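Phosphonate monoester hydrolase (Ruegeria pomeroyi, PDB 4UPK) is a hydrolase-type member of the sulfatase family in the alkaline phosphatase clan, with four protein chains in its assembly. Local coordinates at residues Q93-N97 and S431-L435; Q43-C48 and Y313-A317. One frame throughout, in Å; residues are numbered along the deposited sequence.

Contact 1: Q93-N97 and S431-L435; sequences QYAMN and SFSEL
Ala95 and Glu434 mark the closest backbone approach, with 6.8 Å between Ala95 CA and Glu434 CA, where the first residues of the short helix 95-98 face strand 431-436. The extended side chain of Glu434 reaches across to this helix start. Its OE2 accepts the backbone NH of Met96, with N and OE2 3.0 Å apart. The bond is bent, 136° at the hydrogen, and meets OE2 on the syn side. A water takes the NH of Ala95 (N to water O 3.1 Å) and donates to the same OE2 at 2.8 Å. One carboxylate oxygen thus serves two NH groups of the first turn, one directly and one through water. Tyr94 holds the N-cap position. The strand is the outermost, within this chain, of the four-stranded antiparallel sheet found after the main sheet in sulfatase-like folds. Helix 499-515 touches it, through Arg513 and His512 on Phe432. The Phe432 ring turns its edge to the face of the Tyr94 ring, a T-shaped pair with planes at 88° and centroids 5.5 Å apart. Tyr94 OH bonds to Glu390. The Met96 side chain runs across the Glu434 carboxylate. CG lies between the backbone N and the carbonyl carbon (chi1 59°), and the extended chain carries SD to 5.2 Å from the Phe432 ring centroid, an oblique Met-aromatic contact. Met517 of the second subunit packs on Met96.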
ATOM      1  N   GLN A  93      -3.337 -16.840 -15.995  1.00 13.93           N
ATOM      2  CA  GLN A  93      -3.086 -17.866 -14.972  1.00 13.16           C
ATOM      3  C   GLN A  93      -4.213 -18.882 -14.886  1.00 15.88           C
ATOM      4  O   GLN A  93      -5.369 -18.549 -15.136  1.00 15.38           O
ATOM      5  CB  GLN A  93      -2.954 -17.225 -13.572  1.00 13.70           C
ATOM      6  CG  GLN A  93      -1.907 -16.143 -13.426  1.00 15.61           C
ATOM      7  CD  GLN A  93      -1.829 -15.609 -12.016  1.00 26.18           C
ATOM      8  OE1 GLN A  93      -2.244 -16.241 -11.046  1.00 19.29           O
ATOM      9  NE2 GLN A  93      -1.230 -14.454 -11.861  1.00 23.42           N
ATOM     10  N   TYR A  94      -3.886 -20.096 -14.440  1.00 12.25           N
ATOM     11  CA  TYR A  94      -4.864 -21.142 -14.159  1.00 11.04           C
ATOM     12  C   TYR A  94      -5.651 -20.695 -12.900  1.00 13.01           C
ATOM     13  O   TYR A  94      -5.120 -19.939 -12.097  1.00 12.70           O
ATOM     14  CB  TYR A  94      -4.153 -22.481 -13.874  1.00 11.53           C
ATOM     15  CG  TYR A  94      -3.510 -23.114 -15.090  1.00 14.30           C
ATOM     16  CD1 TYR A  94      -4.285 -23.657 -16.110  1.00 15.26           C
ATOM     17  CD2 TYR A  94      -2.127 -23.270 -15.171  1.00 15.95           C
ATOM     18  CE1 TYR A  94      -3.699 -24.284 -17.208  1.00 14.59           C
ATOM     19  CE2 TYR A  94      -1.528 -23.867 -16.278  1.00 16.59           C
ATOM     20  CZ  TYR A  94      -2.316 -24.378 -17.294  1.00 21.33           C
ATOM     21  OH  TYR A  94      -1.715 -24.939 -18.397  1.00 17.88           O
ATOM     22  N   ALA A  95      -6.902 -21.138 -12.757  1.00  9.77           N
ATOM     23  CA  ALA A  95      -7.755 -20.855 -11.610  1.00  9.75           C
ATOM     24  C   ALA A  95      -7.076 -21.309 -10.309  1.00 16.27           C
ATOM     25  O   ALA A  95      -7.339 -20.690  -9.282  1.00 16.57           O
ATOM     26  CB  ALA A  95      -9.108 -21.549 -11.778  1.00 10.25           C
ATOM     27  N   MET A  96      -6.203 -22.385 -10.345  1.00 13.30           N
ATOM     28  CA  MET A  96      -5.453 -22.889  -9.175  1.00 12.13           C
ATOM     29  C   MET A  96      -4.458 -21.848  -8.669  1.00 16.32           C
ATOM     30  O   MET A  96      -4.077 -21.867  -7.511  1.00 16.56           O
ATOM     31  CB  MET A  96      -4.788 -24.274  -9.418  1.00 13.78           C
ATOM     32  CG  MET A  96      -3.789 -24.333 -10.565  1.00 16.01           C
ATOM     33  SD  MET A  96      -3.249 -26.034 -10.875  1.00 18.48           S
ATOM     34  CE  MET A  96      -2.214 -25.771 -12.290  1.00 15.64           C
ATOM     35  N   ASN A  97      -4.086 -20.915  -9.539  1.00 15.50           N
ATOM     36  CA  ASN A  97      -3.174 -19.832  -9.228  1.00 16.84           C
ATOM     37  C   ASN A  97      -3.886 -18.498  -8.944  1.00 20.36           C
ATOM     38  O   ASN A  97      -3.611 -17.871  -7.901  1.00 20.36           O
ATOM     39  CB  ASN A  97      -2.107 -19.713 -10.320  1.00 17.69           C
ATOM     40  CG  ASN A  97      -1.150 -20.881 -10.284  1.00 28.01           C
ATOM     41  OD1 ASN A  97      -0.912 -21.482  -9.238  1.00 18.81           O
ATOM     42  ND2 ASN A  97      -0.593 -21.246 -11.415  1.00 22.09           N
ATOM     43  N   SER A 431      -4.376 -30.400 -22.812  1.00 14.95           N
ATOM     44  CA  SER A 431      -4.941 -29.161 -22.276  1.00 12.16           C
ATOM     45  C   SER A 431      -5.510 -29.448 -20.880  1.00 13.87           C
ATOM     46  O   SER A 431      -5.785 -30.597 -20.516  1.00 13.20           O
ATOM     47  CB  SER A 431      -5.974 -28.546 -23.226  1.00 14.98           C
ATOM     48  OG  SER A 431      -7.129 -29.362 -23.335  1.00 20.40           O
ATOM     49  N   PHE A 432      -5.619 -28.409 -20.078  1.00 10.87           N
ATOM     50  CA  PHE A 432      -6.050 -28.536 -18.701  1.00 11.75           C
ATOM     51  C   PHE A 432      -7.155 -27.511 -18.334  1.00 16.63           C
ATOM     52  O   PHE A 432      -6.997 -26.303 -18.567  1.00 17.22           O
ATOM     53  CB  PHE A 432      -4.799 -28.374 -17.798  1.00 13.27           C
ATOM     54  CG  PHE A 432      -5.045 -28.476 -16.319  1.00 14.51           C
ATOM     55  CD1 PHE A 432      -5.041 -29.713 -15.682  1.00 15.91           C
ATOM     56  CD2 PHE A 432      -5.231 -27.334 -15.552  1.00 16.23           C
ATOM     57  CE1 PHE A 432      -5.228 -29.805 -14.311  1.00 16.25           C
ATOM     58  CE2 PHE A 432      -5.412 -27.425 -14.185  1.00 18.04           C
ATOM     59  CZ  PHE A 432      -5.430 -28.659 -13.574  1.00 16.62           C
ATOM     60  N   SER A 433      -8.235 -27.995 -17.719  1.00 11.31           N
ATOM     61  CA  SER A 433      -9.345 -27.154 -17.258  1.00 10.95           C
ATOM     62  C   SER A 433      -9.710 -27.465 -15.814  1.00 14.92           C
ATOM     63  O   SER A 433      -9.465 -28.560 -15.343  1.00 15.51           O
ATOM     64  CB  SER A 433     -10.577 -27.303 -18.158  1.00 14.07           C
ATOM     65  OG  SER A 433     -10.252 -26.981 -19.496  1.00 20.42           O
ATOM     66  N   GLU A 434     -10.289 -26.497 -15.118  1.00 12.69           N
ATOM     67  CA  GLU A 434     -10.717 -26.623 -13.731  1.00 12.14           C
ATOM     68  C   GLU A 434     -12.146 -26.101 -13.536  1.00 15.55           C
ATOM     69  O   GLU A 434     -12.616 -25.229 -14.274  1.00 13.48           O
ATOM     70  CB  GLU A 434      -9.773 -25.853 -12.791  1.00 12.79           C
ATOM     71  CG  GLU A 434      -8.386 -26.441 -12.654  1.00 14.80           C
ATOM     72  CD  GLU A 434      -7.512 -25.647 -11.708  1.00 18.93           C
ATOM     73  OE1 GLU A 434      -7.625 -25.849 -10.478  1.00 14.27           O
ATOM     74  OE2 GLU A 434      -6.829 -24.715 -12.183  1.00 13.18           O
ATOM     75  N   LEU A 435     -12.820 -26.616 -12.505  1.00 13.47           N
ATOM     76  CA  LEU A 435     -14.169 -26.183 -12.143  1.00 13.88           C
ATOM     77  C   LEU A 435     -14.278 -26.277 -10.641  1.00 16.47           C
ATOM     78  O   LEU A 435     -13.495 -26.983 -10.015  1.00 17.00           O
ATOM     79  CB  LEU A 435     -15.231 -27.082 -12.845  1.00 14.39           C
ATOM     80  CG  LEU A 435     -16.693 -26.606 -12.858  1.00 20.27           C
ATOM     81  CD1 LEU A 435     -16.915 -25.496 -13.881  1.00 20.51           C
ATOM     82  CD2 LEU A 435     -17.635 -27.768 -13.180  1.00 24.34           C
TER
HETATM   83  O   HOH W   1      -7.293 -23.498 -14.708  1.00  9.76           O

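Contact 2: Q43-C48 and Y313-A317; sequences QLRADC and YLGLA
Tyr313 sends its ring from helix 303-333 to the segment 43-48, a loop leading into the short helix 46-49, and the hydroxyl meets the backbone there. CG is anti to the backbone N (chi1 171°), which carries the ring out from the helix. OH donates to the carbonyl O of Gln43, which lies in the ring plane. At 2.5 Å from Tyr313 OH to Gln43 O the bond is very short, so its exact length is doubtful. OH also accepts the NH of Arg45, with N at 3.1 Å and a bent angle of 141°. Cys48 SG makes a sulfur-aromatic contact at the ring edge, 4.1 Å from Tyr313 CE1, and touches Leu314 CD2. Leu44 turns its CD1 onto Ala317 CB, 3.6 Å away. The Arg45 guanidinium stands nearly perpendicular to the Tyr313 ring, with planes 86° apart. It grips Asp47 side-on, and Asp354 is a second partner of NH2. The segment follows strand 35-41, which pairs in parallel with strands 234-239 and 340-346. The phenol hydroxyl, donor and acceptor at once, ties the backbone on both sides of Leu44 to the long helix. It gives the Gln43 carbonyl and the Arg45 NH a partner in a buried contact.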
ATOM      1  N   GLN A  43     -20.188 -17.224 -24.521  1.00 22.09           N
ATOM      2  CA  GLN A  43     -20.886 -18.493 -24.761  1.00 20.26           C
ATOM      3  C   GLN A  43     -20.953 -19.053 -26.179  1.00 22.31           C
ATOM      4  O   GLN A  43     -21.717 -19.988 -26.387  1.00 22.48           O
ATOM      5  CB  GLN A  43     -22.271 -18.483 -24.073  1.00 21.22           C
ATOM      6  CG  GLN A  43     -22.492 -19.612 -23.089  1.00 29.61           C
ATOM      7  CD  GLN A  43     -23.386 -19.242 -21.924  1.00 33.25           C
ATOM      8  OE1 GLN A  43     -24.546 -19.636 -21.849  1.00 26.71           O
ATOM      9  NE2 GLN A  43     -22.859 -18.502 -20.965  1.00 16.64           N
ATOM     10  N   LEU A  44     -20.149 -18.542 -27.140  1.00 18.18           N
ATOM     11  CA  LEU A  44     -20.124 -19.067 -28.518  1.00 16.38           C
ATOM     12  C   LEU A  44     -19.328 -20.389 -28.640  1.00 20.66           C
ATOM     13  O   LEU A  44     -18.135 -20.425 -28.323  1.00 20.68           O
ATOM     14  CB  LEU A  44     -19.671 -18.013 -29.561  1.00 15.28           C
ATOM     15  CG  LEU A  44     -19.842 -18.378 -31.075  1.00 17.95           C
ATOM     16  CD1 LEU A  44     -21.292 -18.536 -31.472  1.00 16.40           C
ATOM     17  CD2 LEU A  44     -19.138 -17.376 -31.983  1.00 17.67           C
ATOM     18  N   ARG A  45     -20.005 -21.479 -29.076  1.00 16.53           N
ATOM     19  CA  ARG A  45     -19.386 -22.804 -29.229  1.00 16.19           C
ATOM     20  C   ARG A  45     -18.402 -22.804 -30.377  1.00 19.38           C
ATOM     21  O   ARG A  45     -18.648 -22.131 -31.378  1.00 18.16           O
ATOM     22  CB  ARG A  45     -20.451 -23.884 -29.499  1.00 16.81           C
ATOM     23  CG  ARG A  45     -21.270 -24.287 -28.283  1.00 25.46           C
ATOM     24  CD  ARG A  45     -22.507 -25.065 -28.687  1.00 27.72           C
ATOM     25  NE  ARG A  45     -22.177 -26.367 -29.262  1.00 24.59           N
ATOM     26  CZ  ARG A  45     -22.490 -27.542 -28.719  1.00 29.16           C
ATOM     27  NH1 ARG A  45     -23.133 -27.596 -27.561  1.00 17.95           N
ATOM     28  NH2 ARG A  45     -22.158 -28.671 -29.331  1.00 10.33           N
ATOM     29  N   ALA A  46     -17.296 -23.564 -30.240  1.00 16.63           N
ATOM     30  CA  ALA A  46     -16.291 -23.734 -31.289  1.00 16.81           C
ATOM     31  C   ALA A  46     -16.920 -24.384 -32.548  1.00 20.02           C
ATOM     32  O   ALA A  46     -16.603 -23.961 -33.662  1.00 19.74           O
ATOM     33  CB  ALA A  46     -15.139 -24.591 -30.785  1.00 17.49           C
ATOM     34  N   ASP A  47     -17.835 -25.367 -32.358  1.00 15.55           N
ATOM     35  CA  ASP A  47     -18.498 -26.089 -33.454  1.00 16.86           C
ATOM     36  C   ASP A  47     -19.478 -25.275 -34.316  1.00 22.47           C
ATOM     37  O   ASP A  47     -19.915 -25.759 -35.353  1.00 22.58           O
ATOM     38  CB  ASP A  47     -19.065 -27.454 -33.002  1.00 18.05           C
ATOM     39  CG  ASP A  47     -20.275 -27.453 -32.072  1.00 21.63           C
ATOM     40  OD1 ASP A  47     -20.733 -26.351 -31.682  1.00 20.97           O
ATOM     41  OD2 ASP A  47     -20.764 -28.549 -31.743  1.00 24.72           O
ATOM     42  N   CYS A  48     -19.779 -24.028 -33.908  1.00 19.53           N
ATOM     43  CA  CYS A  48     -20.628 -23.093 -34.653  1.00 18.16           C
ATOM     44  C   CYS A  48     -19.792 -22.407 -35.727  1.00 22.85           C
ATOM     45  O   CYS A  48     -20.310 -22.104 -36.800  1.00 22.13           O
ATOM     46  CB  CYS A  48     -21.273 -22.080 -33.715  1.00 16.80           C
ATOM     47  SG  CYS A  48     -22.569 -22.779 -32.676  1.00 20.60           S
ATOM     48  N   TYR A 313     -30.461 -19.141 -30.172  1.00 14.71           N
ATOM     49  CA  TYR A 313     -29.031 -19.039 -29.859  1.00 14.46           C
ATOM     50  C   TYR A 313     -28.204 -18.801 -31.135  1.00 18.91           C
ATOM     51  O   TYR A 313     -27.364 -17.893 -31.151  1.00 18.64           O
ATOM     52  CB  TYR A 313     -28.566 -20.327 -29.147  1.00 15.68           C
ATOM     53  CG  TYR A 313     -27.068 -20.443 -28.950  1.00 16.14           C
ATOM     54  CD1 TYR A 313     -26.260 -21.038 -29.918  1.00 18.41           C
ATOM     55  CD2 TYR A 313     -26.466 -20.019 -27.774  1.00 16.18           C
ATOM     56  CE1 TYR A 313     -24.881 -21.169 -29.736  1.00 17.10           C
ATOM     57  CE2 TYR A 313     -25.088 -20.149 -27.577  1.00 16.43           C
ATOM     58  CZ  TYR A 313     -24.302 -20.728 -28.561  1.00 17.67           C
ATOM     59  OH  TYR A 313     -22.941 -20.871 -28.376  1.00 14.03           O
ATOM     60  N   LEU A 314     -28.440 -19.615 -32.192  1.00 15.31           N
ATOM     61  CA  LEU A 314     -27.761 -19.482 -33.475  1.00 15.56           C
ATOM     62  C   LEU A 314     -28.088 -18.153 -34.168  1.00 19.11           C
ATOM     63  O   LEU A 314     -27.207 -17.569 -34.790  1.00 20.48           O
ATOM     64  CB  LEU A 314     -28.056 -20.680 -34.406  1.00 16.41           C
ATOM     65  CG  LEU A 314     -27.607 -22.074 -33.950  1.00 20.09           C
ATOM     66  CD1 LEU A 314     -28.161 -23.139 -34.877  1.00 20.41           C
ATOM     67  CD2 LEU A 314     -26.077 -22.176 -33.870  1.00 22.23           C
ATOM     68  N   GLY A 315     -29.316 -17.663 -34.001  1.00 15.44           N
ATOM     69  CA  GLY A 315     -29.763 -16.379 -34.551  1.00 14.76           C
ATOM     70  C   GLY A 315     -29.058 -15.187 -33.921  1.00 17.15           C
ATOM     71  O   GLY A 315     -28.679 -14.258 -34.626  1.00 16.65           O
ATOM     72  N   LEU A 316     -28.793 -15.249 -32.591  1.00 14.59           N
ATOM     73  CA  LEU A 316     -28.042 -14.246 -31.811  1.00 12.57           C
ATOM     74  C   LEU A 316     -26.562 -14.226 -32.202  1.00 15.92           C
ATOM     75  O   LEU A 316     -25.968 -13.142 -32.237  1.00 17.58           O
ATOM     76  CB  LEU A 316     -28.199 -14.468 -30.296  1.00 11.82           C
ATOM     77  CG  LEU A 316     -29.560 -14.126 -29.690  1.00 14.98           C
ATOM     78  CD1 LEU A 316     -29.683 -14.719 -28.263  1.00 14.87           C
ATOM     79  CD2 LEU A 316     -29.802 -12.631 -29.687  1.00 13.79           C
ATOM     80  N   ALA A 317     -25.969 -15.406 -32.494  1.00 11.35           N
ATOM     81  CA  ALA A 317     -24.584 -15.557 -32.979  1.00 11.11           C
ATOM     82  C   ALA A 317     -24.465 -14.890 -34.378  1.00 15.05           C
ATOM     83  O   ALA A 317     -23.524 -14.140 -34.602  1.00 16.28           O
ATOM     84  CB  ALA A 317     -24.199 -17.020 -33.052  1.00 11.63           C
TER

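Contact 1 and contact 2 lie on opposite sides of the chain's centre, their centres about 13 and 12 Å from it. Their own centres are about 24 Å apart, and their nearest atoms are about 12 Å apart, so they do not touch. The segments alternate along the chain: 43-48, 93-97, 313-317, 431-435. Contact 2 joins the segment after strand 35-41 to the long helix 303-333. Contact 1 joins helix 95-98 to strand 431-436, outermost within this chain in the four-stranded antiparallel beta-sheet, near the second subunit. In both, a side-chain oxygen accepts a backbone NH across the contact. In contact 1 a water brings in a second NH; in contact 2 the oxygen is also a donor.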